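Local coordinates for Alpha/beta hydrolase (Novosphingobium aromaticivorans, PDB 3BWX), which is probably a hydrolase, built on the alpha/beta-hydrolase fold, and holds calcium ions in the crystal, at residues 126-131 with 264-269; 234-239 with 257-262. The protein carries 1 engineered substitution. All coordinates share one frame; numbering follows the deposited sequence.

Interaction 1 (126-131 with 264-269). With EDO (1,2-ethanediol), chain F.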
ATOM      1  N   VAL A 126      -5.460   2.298   9.260  1.00  6.52           N
ATOM      2  CA  VAL A 126      -5.914   1.064   8.688  1.00  9.14           C
ATOM      3  C   VAL A 126      -4.702   0.291   8.243  1.00  8.69           C
ATOM      4  O   VAL A 126      -3.909   0.834   7.491  1.00  8.75           O
ATOM      5  CB  VAL A 126      -6.820   1.322   7.458  1.00  9.28           C
ATOM      6  CG1 VAL A 126      -7.263  -0.047   6.817  1.00  7.12           C
ATOM      7  CG2 VAL A 126      -8.033   2.189   7.809  1.00  8.34           C
ATOM      8  N   LEU A 127      -4.558  -0.951   8.701  1.00  7.93           N
ATOM      9  CA  LEU A 127      -3.513  -1.872   8.242  1.00  7.57           C
ATOM     10  C   LEU A 127      -4.220  -2.872   7.347  1.00 10.03           C
ATOM     11  O   LEU A 127      -5.117  -3.597   7.793  1.00  9.99           O
ATOM     12  CB  LEU A 127      -2.799  -2.599   9.383  1.00  9.91           C
ATOM     13  CG  LEU A 127      -1.847  -1.808  10.288  1.00  9.96           C
ATOM     14  CD1 LEU A 127      -1.356  -2.716  11.435  1.00  8.40           C
ATOM     15  CD2 LEU A 127      -0.661  -1.235   9.462  1.00  8.88           C
ATOM     16  N   ASN A 128      -3.844  -2.895   6.092  1.00  8.17           N
ATOM     17  CA  ASN A 128      -4.477  -3.791   5.134  1.00  7.77           C
ATOM     18  C   ASN A 128      -3.586  -4.984   4.862  1.00  8.98           C
ATOM     19  O   ASN A 128      -2.594  -4.924   4.122  1.00  9.52           O
ATOM     20  CB  ASN A 128      -4.815  -3.078   3.868  1.00  9.81           C
ATOM     21  CG  ASN A 128      -5.477  -3.968   2.853  1.00 10.35           C
ATOM     22  OD1 ASN A 128      -6.169  -4.936   3.194  1.00 10.55           O
ATOM     23  ND2 ASN A 128      -5.317  -3.617   1.598  1.00  9.08           N
ATOM     24  N   ASP A 129      -3.951  -6.072   5.521  1.00  9.75           N
ATOM     25  CA  ASP A 129      -3.367  -7.413   5.321  1.00 10.95           C
ATOM     26  C   ASP A 129      -1.879  -7.466   5.602  1.00  9.44           C
ATOM     27  O   ASP A 129      -1.074  -8.034   4.846  1.00 12.52           O
ATOM     28  CB  ASP A 129      -3.728  -8.043   3.960  1.00 10.15           C
ATOM     29  CG  ASP A 129      -3.740  -9.573   4.008  1.00 11.01           C
ATOM     30  OD1 ASP A 129      -4.580 -10.086   4.730  1.00 10.45           O
ATOM     31  OD2 ASP A 129      -2.881 -10.235   3.395  1.00 13.00           O
ATOM     32  N   VAL A 130      -1.488  -6.819   6.676  1.00 10.06           N
ATOM     33  CA  VAL A 130      -0.133  -6.893   7.133  1.00 10.44           C
ATOM     34  C   VAL A 130      -0.154  -6.728   8.647  1.00 13.02           C
ATOM     35  O   VAL A 130      -1.009  -6.044   9.202  1.00 12.50           O
ATOM     36  CB  VAL A 130       0.747  -5.872   6.447  1.00 12.33           C
ATOM     37  CG1 VAL A 130       0.301  -4.448   6.747  1.00 15.18           C
ATOM     38  CG2 VAL A 130       2.207  -6.171   6.754  1.00 17.53           C
ATOM     39  N   GLY A 131       0.802  -7.377   9.296  1.00 14.15           N
ATOM     40  CA  GLY A 131       0.954  -7.323  10.740  1.00 16.32           C
ATOM     41  C   GLY A 131       2.400  -7.524  11.169  1.00 14.72           C
ATOM     42  O   GLY A 131       3.270  -7.680  10.347  1.00 14.98           O
ATOM     43  N   GLY A 264      -7.365 -13.351  -0.535  1.00  9.22           N
ATOM     44  CA  GLY A 264      -6.089 -13.523   0.126  1.00 11.21           C
ATOM     45  C   GLY A 264      -5.387 -12.200   0.286  1.00  9.42           C
ATOM     46  O   GLY A 264      -6.034 -11.178   0.581  1.00  7.84           O
ATOM     47  N   HIS A 265      -4.066 -12.239   0.113  1.00 10.51           N
ATOM     48  CA  HIS A 265      -3.236 -11.055   0.239  1.00  9.62           C
ATOM     49  C   HIS A 265      -3.253 -10.244  -1.044  1.00 11.88           C
ATOM     50  O   HIS A 265      -2.737 -10.700  -2.041  1.00 12.99           O
ATOM     51  CB  HIS A 265      -1.787 -11.423   0.572  1.00 10.12           C
ATOM     52  CG  HIS A 265      -0.918 -10.228   0.788  1.00  9.95           C
ATOM     53  ND1 HIS A 265      -0.936  -9.487   1.962  1.00 11.55           N
ATOM     54  CD2 HIS A 265      -0.018  -9.627  -0.026  1.00 19.40           C
ATOM     55  CE1 HIS A 265      -0.043  -8.511   1.860  1.00 16.86           C
ATOM     56  NE2 HIS A 265       0.517  -8.566   0.658  1.00 14.16           N
ATOM     57  N   ALA A 266      -3.793  -9.024  -1.074  1.00  9.58           N
ATOM     58  CA  ALA A 266      -4.528  -8.286  -0.032  1.00  9.88           C
ATOM     59  C   ALA A 266      -5.927  -7.862  -0.564  1.00 10.44           C
ATOM     60  O   ALA A 266      -6.151  -7.753  -1.784  1.00 10.28           O
ATOM     61  CB  ALA A 266      -3.730  -7.055   0.376  1.00 10.77           C
ATOM     62  N   PRO A 267      -6.872  -7.563   0.358  1.00  8.94           N
ATOM     63  CA  PRO A 267      -8.088  -6.852  -0.037  1.00  9.45           C
ATOM     64  C   PRO A 267      -7.748  -5.635  -0.901  1.00  7.05           C
ATOM     65  O   PRO A 267      -6.736  -4.965  -0.688  1.00  8.75           O
ATOM     66  CB  PRO A 267      -8.708  -6.440   1.293  1.00  8.69           C
ATOM     67  CG  PRO A 267      -8.249  -7.544   2.232  1.00 10.39           C
ATOM     68  CD  PRO A 267      -6.843  -7.781   1.814  1.00 11.72           C
ATOM     69  N   THR A 268      -8.566  -5.369  -1.935  1.00  8.41           N
ATOM     70  CA  THR A 268      -8.333  -4.265  -2.831  1.00  9.50           C
ATOM     71  C   THR A 268      -8.776  -2.920  -2.186  1.00  9.67           C
ATOM     72  O   THR A 268      -8.396  -1.842  -2.683  1.00 12.00           O
ATOM     73  CB  THR A 268      -9.107  -4.429  -4.145  1.00 12.49           C
ATOM     74  OG1 THR A 268     -10.510  -4.413  -3.880  1.00  9.74           O
ATOM     75  CG2 THR A 268      -8.687  -5.713  -4.895  1.00 10.12           C
ATOM     76  N   LEU A 269      -9.612  -3.029  -1.121  1.00  8.47           N
ATOM     77  CA  LEU A 269     -10.327  -1.939  -0.447  1.00  7.11           C
ATOM     78  C   LEU A 269     -11.526  -1.436  -1.255  1.00  7.98           C
ATOM     79  O   LEU A 269     -12.167  -0.433  -0.881  1.00 10.18           O
ATOM     80  CB  LEU A 269      -9.346  -0.785  -0.093  1.00  9.63           C
ATOM     81  CG  LEU A 269      -8.096  -1.215   0.672  1.00 11.97           C
ATOM     82  CD1 LEU A 269      -7.207  -0.036   0.994  1.00 12.05           C
ATOM     83  CD2 LEU A 269      -8.420  -1.994   1.940  1.00  8.91           C
TER
HETATM   84  C1  EDO F 289     -13.401  -6.586  -5.748  1.00 28.33           C
HETATM   85  O1  EDO F 289     -12.336  -5.817  -5.180  1.00 29.91           O
HETATM   86  C2  EDO F 289     -14.694  -6.166  -5.118  1.00 32.44           C
HETATM   87  O2  EDO F 289     -15.068  -4.961  -5.787  1.00 41.60           O

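Interaction 2 (234-239 with 257-262)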
ATOM      1  N   ARG A 234      -8.015  -8.162   6.895  1.00  6.11           N
ATOM      2  CA  ARG A 234      -7.304  -9.387   6.575  1.00  8.47           C
ATOM      3  C   ARG A 234      -8.071 -10.124   5.477  1.00  8.04           C
ATOM      4  O   ARG A 234      -9.294 -10.309   5.596  1.00 10.11           O
ATOM      5  CB  ARG A 234      -7.199 -10.311   7.817  1.00  8.91           C
ATOM      6  CG  ARG A 234      -6.448 -11.562   7.506  1.00  9.29           C
ATOM      7  CD  ARG A 234      -6.374 -12.545   8.633  1.00 10.89           C
ATOM      8  NE  ARG A 234      -5.691 -13.687   8.048  1.00 11.99           N
ATOM      9  CZ  ARG A 234      -6.242 -14.809   7.585  1.00  8.47           C
ATOM     10  NH1 ARG A 234      -7.530 -15.108   7.794  1.00 10.84           N
ATOM     11  NH2 ARG A 234      -5.488 -15.690   6.963  1.00  9.60           N
ATOM     12  N   GLY A 235      -7.362 -10.607   4.455  1.00  9.03           N
ATOM     13  CA  GLY A 235      -7.944 -11.564   3.549  1.00  8.59           C
ATOM     14  C   GLY A 235      -8.069 -12.931   4.206  1.00  6.80           C
ATOM     15  O   GLY A 235      -7.079 -13.413   4.746  1.00  7.99           O
ATOM     16  N   GLU A 236      -9.251 -13.559   4.115  1.00  9.44           N
ATOM     17  CA  GLU A 236      -9.497 -14.843   4.758  1.00  9.80           C
ATOM     18  C   GLU A 236      -8.398 -15.871   4.463  1.00  8.83           C
ATOM     19  O   GLU A 236      -8.013 -16.658   5.346  1.00  8.59           O
ATOM     20  CB  GLU A 236     -10.821 -15.383   4.277  1.00 10.05           C
ATOM     21  CG  GLU A 236     -11.220 -16.699   4.957  1.00 12.49           C
ATOM     22  CD  GLU A 236     -12.649 -17.064   4.645  1.00 16.13           C
ATOM     23  OE1 GLU A 236     -12.969 -17.112   3.440  1.00 11.08           O
ATOM     24  OE2 GLU A 236     -13.413 -17.295   5.602  1.00 21.53           O
ATOM     25  N   THR A 237      -7.882 -15.855   3.236  1.00 10.12           N
ATOM     26  CA  THR A 237      -6.892 -16.827   2.793  1.00 10.78           C
ATOM     27  C   THR A 237      -5.466 -16.279   2.691  1.00  9.07           C
ATOM     28  O   THR A 237      -4.588 -16.887   2.078  1.00 11.31           O
ATOM     29  CB  THR A 237      -7.297 -17.476   1.449  1.00 13.41           C
ATOM     30  OG1 THR A 237      -7.098 -16.558   0.378  1.00 11.64           O
ATOM     31  CG2 THR A 237      -8.756 -17.899   1.475  1.00 11.49           C
ATOM     32  N   SER A 238      -5.216 -15.135   3.331  1.00  9.94           N
ATOM     33  CA  SER A 238      -3.941 -14.464   3.199  1.00  9.96           C
ATOM     34  C   SER A 238      -2.778 -15.350   3.567  1.00 12.10           C
ATOM     35  O   SER A 238      -2.818 -15.971   4.638  1.00 11.40           O
ATOM     36  CB  SER A 238      -3.906 -13.271   4.118  1.00  9.92           C
ATOM     37  OG  SER A 238      -2.631 -12.655   4.046  1.00 10.09           O
ATOM     38  N   ASP A 239      -1.790 -15.387   2.664  1.00 11.78           N
ATOM     39  CA  ASP A 239      -0.495 -16.047   2.907  1.00 12.84           C
ATOM     40  C   ASP A 239       0.553 -15.122   3.563  1.00 12.30           C
ATOM     41  O   ASP A 239       1.741 -15.486   3.630  1.00 14.99           O
ATOM     42  CB  ASP A 239       0.047 -16.731   1.640  1.00 14.08           C
ATOM     43  CG  ASP A 239       0.496 -15.762   0.549  1.00 19.35           C
ATOM     44  OD1 ASP A 239       0.414 -14.503   0.685  1.00 19.97           O
ATOM     45  OD2 ASP A 239       1.004 -16.294  -0.466  1.00 25.13           O
ATOM     46  N   LEU A 257     -10.953  -5.814  13.867  1.00  6.83           N
ATOM     47  CA  LEU A 257     -10.502  -6.702  12.787  1.00  7.59           C
ATOM     48  C   LEU A 257     -11.684  -7.016  11.893  1.00  9.75           C
ATOM     49  O   LEU A 257     -12.769  -7.441  12.403  1.00  9.23           O
ATOM     50  CB  LEU A 257      -9.986  -8.022  13.387  1.00  8.61           C
ATOM     51  CG  LEU A 257      -9.571  -9.119  12.416  1.00 10.25           C
ATOM     52  CD1 LEU A 257      -8.444  -8.739  11.437  1.00  6.43           C
ATOM     53  CD2 LEU A 257      -9.191 -10.387  13.261  1.00  9.61           C
ATOM     54  N   VAL A 258     -11.475  -6.880  10.588  1.00  9.72           N
ATOM     55  CA  VAL A 258     -12.444  -7.312   9.553  1.00 10.12           C
ATOM     56  C   VAL A 258     -11.772  -8.297   8.626  1.00  7.61           C
ATOM     57  O   VAL A 258     -10.729  -7.998   8.043  1.00  8.26           O
ATOM     58  CB  VAL A 258     -13.026  -6.099   8.808  1.00 10.03           C
ATOM     59  CG1 VAL A 258     -13.886  -6.566   7.613  1.00  7.66           C
ATOM     60  CG2 VAL A 258     -13.762  -5.164   9.791  1.00  7.64           C
ATOM     61  N   THR A 259     -12.352  -9.479   8.497  1.00  6.48           N
ATOM     62  CA  THR A 259     -11.837 -10.469   7.574  1.00  8.56           C
ATOM     63  C   THR A 259     -12.727 -10.505   6.338  1.00  9.47           C
ATOM     64  O   THR A 259     -13.940 -10.621   6.458  1.00  9.14           O
ATOM     65  CB  THR A 259     -11.785 -11.854   8.221  1.00  9.90           C
ATOM     66  OG1 THR A 259     -10.879 -11.814   9.350  1.00 10.09           O
ATOM     67  CG2 THR A 259     -11.345 -12.925   7.188  1.00 10.38           C
ATOM     68  N   LEU A 260     -12.106 -10.403   5.159  1.00  6.86           N
ATOM     69  CA  LEU A 260     -12.776 -10.400   3.851  1.00  9.79           C
ATOM     70  C   LEU A 260     -12.878 -11.824   3.354  1.00 11.57           C
ATOM     71  O   LEU A 260     -11.870 -12.497   3.157  1.00  8.70           O
ATOM     72  CB  LEU A 260     -12.048  -9.510   2.836  1.00  7.96           C
ATOM     73  CG  LEU A 260     -12.149  -7.988   2.900  1.00  7.30           C
ATOM     74  CD1 LEU A 260     -13.664  -7.519   2.890  1.00 10.10           C
ATOM     75  CD2 LEU A 260     -11.368  -7.435   4.059  1.00 11.34           C
ATOM     76  N   PRO A 261     -14.109 -12.320   3.188  1.00  9.45           N
ATOM     77  CA  PRO A 261     -14.251 -13.727   2.723  1.00 12.66           C
ATOM     78  C   PRO A 261     -13.670 -14.029   1.347  1.00  8.53           C
ATOM     79  O   PRO A 261     -13.768 -13.192   0.427  1.00 11.10           O
ATOM     80  CB  PRO A 261     -15.773 -13.934   2.697  1.00 14.33           C
ATOM     81  CG  PRO A 261     -16.308 -12.886   3.622  1.00 19.76           C
ATOM     82  CD  PRO A 261     -15.398 -11.691   3.493  1.00 12.93           C
ATOM     83  N   ARG A 262     -13.054 -15.204   1.223  1.00 10.63           N
ATOM     84  CA  ARG A 262     -12.635 -15.778  -0.063  1.00 13.58           C
ATOM     85  C   ARG A 262     -11.582 -14.960  -0.823  1.00 12.82           C
ATOM     86  O   ARG A 262     -11.466 -15.084  -2.040  1.00 17.85           O
ATOM     87  CB  ARG A 262     -13.848 -16.018  -0.974  1.00 17.11           C
ATOM     88  CG  ARG A 262     -14.894 -16.861  -0.272  1.00 20.98           C
ATOM     89  CD  ARG A 262     -15.730 -17.789  -1.152  1.00 18.88           C
ATOM     90  NE  ARG A 262     -15.349 -17.963  -2.560  1.00 22.38           N
ATOM     91  CZ  ARG A 262     -14.761 -19.057  -3.058  1.00 26.98           C
ATOM     92  NH1 ARG A 262     -14.465 -20.090  -2.287  1.00 29.61           N
ATOM     93  NH2 ARG A 262     -14.480 -19.131  -4.348  1.00 29.74           N
TER
HETATM   94  O   HOH W   1      -9.215 -13.968   9.908  1.00 14.00           O
HETATM   95  O   HOH W   2      -8.906 -16.790  -1.726  1.00 13.70           O

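Interaction 1 (126-131 with 264-269)
The CA atoms of Asp129 and Ala266 are the nearest pair across the two segments, 5.5 Å apart, where the end of strand 122-128 in the alpha/beta-hydrolase sheet meets the loop that follows the last strand, 255-260. This loop is where the fold usually carries its catalytic histidine; His265 also touches the GxSxG pattern around Ser105, which is consistent with that role. Asn128 CG lies anti to its backbone N (chi1 -180°), directed at the loop. Its ND2 gives a nearly straight bond, lying in its own amide plane, to Pro267 O (3.0 Å, 173° at the hydrogen), and is also hydrogen-bonded to Thr104 OG1 on the neighbouring strand. Leu269 meets the amide tip to tip, its CD2 3.5 Å from Asn128 ND2, whereas Asn128 OD1 is buried against Pro267 CD at 3.2 Å and has no polar partner. A leucine in place of Asn128 would probably leave both Pro267 O and Thr104 OG1 without their bond to this amide. His265 ND1 donates to the anti lone pair of Asp129 OD2 at 2.5 Å, a His-carboxylate bond made close to the ring plane although the carboxylate is turned 45° from that plane. A cis peptide joins His265 to Ala266, whose CB packs 3.7 Å from Asp129 CB and lies over one face of the imidazole, offset toward its rim.

Interaction 2 (234-239 with 257-262)
Arg234 pairs with Thr259, and Gly235 with Leu260, as strands 230-235 and 255-260 run parallel at the edge of the sheet. Three backbone hydrogen bonds make the ladder: Arg234 N to Val258 O (3.0 Å), Leu260 N to Arg234 O (2.8 Å) and Glu236 N to Leu260 O (3.0 Å). Arg234 thus uses both its N-H and its carbonyl on the residues flanking Thr259, and the carbonyl is also approached by the CA-H of Thr259. Beyond Gly235 the first strand breaks into a type I turn, closed by a bond from Ser238 N to Gly235 O.

Polar side chains carry the contact past the strand ends. With CG anti to its backbone N (chi1 -177°) and the chain extended beyond it, Glu236 reaches the segment after strand 255-260, where OE1 accepts Arg262 N at 2.9 Å from above the carboxylate plane. The side chain of Arg234 is extended as far as NE, and its guanidinium lies beside the turn: NE donates to Leu241 O, NH1 and NH2 make weak bonds to Glu236 O, and a water joins NH1 to Thr259 OG1. Arg262 directs its own guanidinium elsewhere, into a salt bridge with Asp172.

Apolar contact is modest. Thr259 CG2 lies 3.6 Å from Glu236 CA, and Leu257 CD1 touches Arg234 CB at 4.1 Å.

The strands belong to a beta-alpha-beta unit whose connecting helix, 243-250, packs on Arg234 and Leu257, while Val258 and Leu260 reach helix 272-282 as well as Leu233 of the neighbouring strand.

In the fold
The segments follow one another as 126-131, 234-239, 257-262 and 264-269, so both halves of interaction 2 fall between those of interaction 1. The centres of the two contacts are about 8 Å apart. Strands 122-128, 230-235 and 255-260 are consecutive in the mixed sheet, the last forming one of its edges, and the loop from that edge strand crosses back to the end of 122-128. The carboxylate of Asp129 joins the contacts directly, OD1 probably accepting Gly235 N and OD2 probably accepting Ser238 OG. The turn after strand 230-235 is thereby tied to the His265 loop, at the sheet end where this fold usually places its catalytic residues.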